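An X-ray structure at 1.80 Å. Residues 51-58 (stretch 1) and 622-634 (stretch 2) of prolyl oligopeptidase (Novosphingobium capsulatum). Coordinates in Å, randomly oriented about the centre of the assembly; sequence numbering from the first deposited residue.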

# COMPACT_ATOMS: atom_id res chain seq x y z
N ASP A 51 29.37 17.05 26.03
CA ASP A 51 29.16 16.05 27.08
C ASP A 51 27.70 15.60 27.16
O ASP A 51 26.83 16.41 27.38
CB ASP A 51 29.55 16.60 28.44
CG ASP A 51 31.00 17.07 28.51
OD1 ASP A 51 31.90 16.34 28.06
OD2 ASP A 51 31.33 18.15 29.04
N HIS A 52 27.43 14.31 27.05
CA HIS A 52 26.09 13.80 27.17
C HIS A 52 26.18 12.60 28.11
O HIS A 52 26.83 11.63 27.81
CB HIS A 52 25.51 13.43 25.78
CG HIS A 52 25.32 14.60 24.85
ND1 HIS A 52 24.23 15.44 24.93
CD2 HIS A 52 26.05 15.04 23.80
CE1 HIS A 52 24.32 16.38 24.01
NE2 HIS A 52 25.41 16.15 23.30
N PHE A 53 25.57 12.71 29.28
CA PHE A 53 25.45 11.61 30.23
C PHE A 53 26.78 10.96 30.59
O PHE A 53 26.86 9.72 30.68
CB PHE A 53 24.47 10.59 29.65
CG PHE A 53 23.11 11.17 29.34
CD1 PHE A 53 22.30 11.64 30.38
CD2 PHE A 53 22.65 11.28 28.03
CE1 PHE A 53 21.04 12.19 30.12
CE2 PHE A 53 21.39 11.82 27.77
CZ PHE A 53 20.58 12.28 28.81
N GLY A 54 27.81 11.79 30.77
CA GLY A 54 29.16 11.33 31.10
C GLY A 54 30.01 10.86 29.92
O GLY A 54 31.16 10.38 30.10
N GLU A 55 29.45 10.97 28.73
CA GLU A 55 30.11 10.54 27.51
C GLU A 55 30.46 11.77 26.63
O GLU A 55 29.85 12.82 26.75
CB GLU A 55 29.18 9.57 26.75
CG GLU A 55 29.13 8.16 27.37
CD GLU A 55 28.63 7.07 26.40
OE1 GLU A 55 28.92 7.09 25.16
OE2 GLU A 55 27.93 6.15 26.90
N LYS A 56 31.47 11.65 25.78
CA LYS A 56 31.77 12.68 24.82
C LYS A 56 31.21 12.24 23.47
O LYS A 56 31.37 11.07 23.09
CB LYS A 56 33.28 12.90 24.70
CG LYS A 56 34.02 13.08 26.00
CD LYS A 56 33.65 14.37 26.68
CE LYS A 56 34.72 14.86 27.68
NZ LYS A 56 34.60 16.35 27.83
N VAL A 57 30.57 13.18 22.77
CA VAL A 57 29.99 12.98 21.44
C VAL A 57 30.53 14.02 20.49
O VAL A 57 30.31 15.21 20.69
CB VAL A 57 28.49 13.19 21.44
CG1 VAL A 57 27.90 12.98 20.02
CG2 VAL A 57 27.87 12.27 22.41
N SER A 58 31.24 13.58 19.46
CA SER A 58 31.73 14.45 18.43
C SER A 58 30.71 14.62 17.31
O SER A 58 30.08 13.64 16.85
CB SER A 58 33.03 13.88 17.88
OG SER A 58 33.55 14.72 16.85
N TYR A 622 13.49 8.77 23.69
CA TYR A 622 13.70 10.19 23.97
C TYR A 622 15.17 10.49 24.23
O TYR A 622 15.72 10.00 25.23
CB TYR A 622 12.91 10.59 25.21
CG TYR A 622 11.43 10.46 25.03
CD1 TYR A 622 10.81 9.25 25.20
CD2 TYR A 622 10.67 11.54 24.62
CE1 TYR A 622 9.44 9.11 25.01
CE2 TYR A 622 9.32 11.42 24.43
CZ TYR A 622 8.69 10.20 24.64
OH TYR A 622 7.33 10.04 24.40
N PRO A 623 15.84 11.22 23.33
CA PRO A 623 17.27 11.53 23.53
C PRO A 623 17.64 12.28 24.81
O PRO A 623 18.82 12.19 25.22
CB PRO A 623 17.61 12.38 22.34
CG PRO A 623 16.66 11.97 21.29
CD PRO A 623 15.38 11.65 22.00
N GLU A 624 16.70 13.04 25.36
CA GLU A 624 16.89 13.77 26.62
C GLU A 624 16.85 12.86 27.85
O GLU A 624 17.23 13.27 28.95
CB GLU A 624 15.84 14.89 26.77
CG GLU A 624 14.39 14.46 27.08
CD GLU A 624 13.51 14.30 25.83
OE1 GLU A 624 14.02 14.16 24.67
OE2 GLU A 624 12.27 14.30 26.02
N LYS A 625 16.41 11.62 27.66
CA LYS A 625 16.37 10.62 28.71
C LYS A 625 17.61 9.70 28.67
O LYS A 625 17.90 9.09 27.64
CB LYS A 625 15.05 9.86 28.63
CG LYS A 625 15.01 8.66 29.50
CD LYS A 625 13.61 8.13 29.75
CE LYS A 625 13.69 7.10 30.92
NZ LYS A 625 12.49 6.26 30.96
N GLU A 626 18.35 9.60 29.79
CA GLU A 626 19.64 8.92 29.76
C GLU A 626 19.60 7.54 29.16
O GLU A 626 20.35 7.24 28.24
CB GLU A 626 20.28 8.82 31.16
CG GLU A 626 21.63 8.11 31.15
CD GLU A 626 22.40 8.28 32.47
OE1 GLU A 626 21.85 7.99 33.52
OE2 GLU A 626 23.56 8.70 32.44
N ALA A 627 18.77 6.68 29.72
CA ALA A 627 18.66 5.30 29.27
C ALA A 627 18.29 5.19 27.77
O ALA A 627 18.85 4.35 27.05
CB ALA A 627 17.66 4.59 30.09
N ASP A 628 17.38 6.05 27.30
CA ASP A 628 16.96 6.00 25.88
C ASP A 628 18.12 6.49 25.00
O ASP A 628 18.32 6.01 23.91
CB ASP A 628 15.76 6.91 25.60
CG ASP A 628 14.47 6.41 26.20
OD1 ASP A 628 14.50 5.47 27.00
OD2 ASP A 628 13.36 6.93 25.93
N TRP A 629 18.84 7.49 25.48
CA TRP A 629 20.01 8.01 24.80
C TRP A 629 21.08 6.91 24.61
O TRP A 629 21.66 6.80 23.52
CB TRP A 629 20.58 9.24 25.53
CG TRP A 629 21.73 9.90 24.79
CD1 TRP A 629 21.66 10.97 23.98
CD2 TRP A 629 23.10 9.51 24.83
NE1 TRP A 629 22.91 11.28 23.49
CE2 TRP A 629 23.82 10.39 24.00
CE3 TRP A 629 23.81 8.50 25.49
CZ2 TRP A 629 25.19 10.30 23.81
CZ3 TRP A 629 25.19 8.39 25.27
CH2 TRP A 629 25.86 9.29 24.43
N ARG A 630 21.31 6.08 25.62
CA ARG A 630 22.34 5.05 25.52
C ARG A 630 21.94 4.00 24.50
O ARG A 630 22.80 3.50 23.76
CB ARG A 630 22.61 4.38 26.86
CG ARG A 630 23.34 5.27 27.85
CD ARG A 630 23.83 4.48 29.07
NE ARG A 630 24.15 5.40 30.16
CZ ARG A 630 25.21 6.20 30.20
NH1 ARG A 630 26.13 6.23 29.25
NH2 ARG A 630 25.35 6.99 31.25
N VAL A 631 20.66 3.67 24.46
CA VAL A 631 20.15 2.72 23.46
C VAL A 631 20.39 3.32 22.05
O VAL A 631 20.89 2.62 21.15
CB VAL A 631 18.66 2.46 23.70
CG1 VAL A 631 17.94 1.88 22.44
CG2 VAL A 631 18.49 1.58 24.86
N LEU A 632 20.08 4.61 21.87
CA LEU A 632 20.20 5.27 20.55
C LEU A 632 21.67 5.38 20.11
O LEU A 632 21.99 5.19 18.93
CB LEU A 632 19.56 6.68 20.53
CG LEU A 632 18.03 6.73 20.62
CD1 LEU A 632 17.57 8.08 21.11
CD2 LEU A 632 17.45 6.42 19.28
N ARG A 633 22.53 5.69 21.08
CA ARG A 633 23.97 5.88 20.79
C ARG A 633 24.60 4.59 20.28
O ARG A 633 25.51 4.62 19.50
CB ARG A 633 24.70 6.39 22.06
CG ARG A 633 26.19 6.50 21.95
CD ARG A 633 26.59 7.43 20.89
NE ARG A 633 28.04 7.56 20.75
CZ ARG A 633 28.77 6.82 19.92
NH1 ARG A 633 28.23 5.83 19.22
NH2 ARG A 633 30.09 7.04 19.80
N ARG A 634 24.08 3.44 20.68
CA ARG A 634 24.63 2.16 20.24
C ARG A 634 24.42 1.88 18.76
O ARG A 634 25.16 1.11 18.20
CB ARG A 634 24.03 1.00 21.05
CG ARG A 634 24.56 0.93 22.46
CD ARG A 634 23.70 0.10 23.42
NE ARG A 634 24.16 0.30 24.81
CZ ARG A 634 23.38 0.36 25.90
NH1 ARG A 634 22.05 0.23 25.85
NH2 ARG A 634 23.95 0.60 27.07
O HOH W 1 29.54 8.68 23.09

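What anchors the turn of stretch 1 to the helix of stretch 2? Arg 630 does most of the polar work. Its CA-to-CB bond points sideways, but the extended side chain brings the guanidinium back to the turn. There Arg 630 NH1 forms a salt bridge with Glu 55 OE2 at 3.0 Å, the carboxylate oxygen lying at the guanidinium edge. Arg 630 NH2 donates a hydrogen bond to Phe 53 O at 3.2 Å. The same nitrogen also meets Glu 626 one helical turn back, Arg 630 NH2 to Glu 626 OE2 being 2.7 Å; this is a salt bridge, though its hydrogen bond is weak in angle. Arginine suits the place because its planar, multi-donor head can serve two carboxylates and a carbonyl together.

How does Glu 55 reach a second arginine? Its other oxygen works through water 1, whose oxygen donates to Glu 55 OE1 at 2.7 Å and to Lys 56 O at 3.0 Å, and accepts from Arg 633 NE at 3.0 Å. Directly, Glu 55 OE1 and Arg 633 NE stand 4.5 Å apart, and the oxygen lies well out of the guanidinium plane, so the two attract by charge alone while the water supplies the hydrogen bonds.

How does Phe 53 meet the start of the helix? It sits in a type I' turn from His 52 to Glu 55, closed by Glu 55 N to His 52 O at 2.9 Å, and its CB points toward stretch 2. Its ring is covered on one face by Glu 626, whose CA lies 3.6 Å from the Phe 53 ring centroid in a CH-pi contact. At the ring edge are backbone oxygens, with Phe 53 CZ 3.5 Å from Glu 624 O. Phe 53 has the largest area covered by the other stretch, 138 Å². The following Gly 54 has phi 82°, a positive value that favours glycine.

What apolar packing accompanies the polar contacts? Trp 629 is buried, its broad indole meeting several residues of stretch 1. Phe 53 CE2 packs 3.5 Å from Trp 629 CB, the rings meeting obliquely. Val 57 CG2 abuts the indole edge, 3.6 Å from Trp 629 CZ2; the compact, branched valine is itself buried. The His 52 ring runs nearly parallel to the five-membered ring but is slid aside, so they barely overlap; His 52 CB instead approaches Trp 629 CZ2 at 3.7 Å. Between the two stretches 463 Å² is buried, both sides summed.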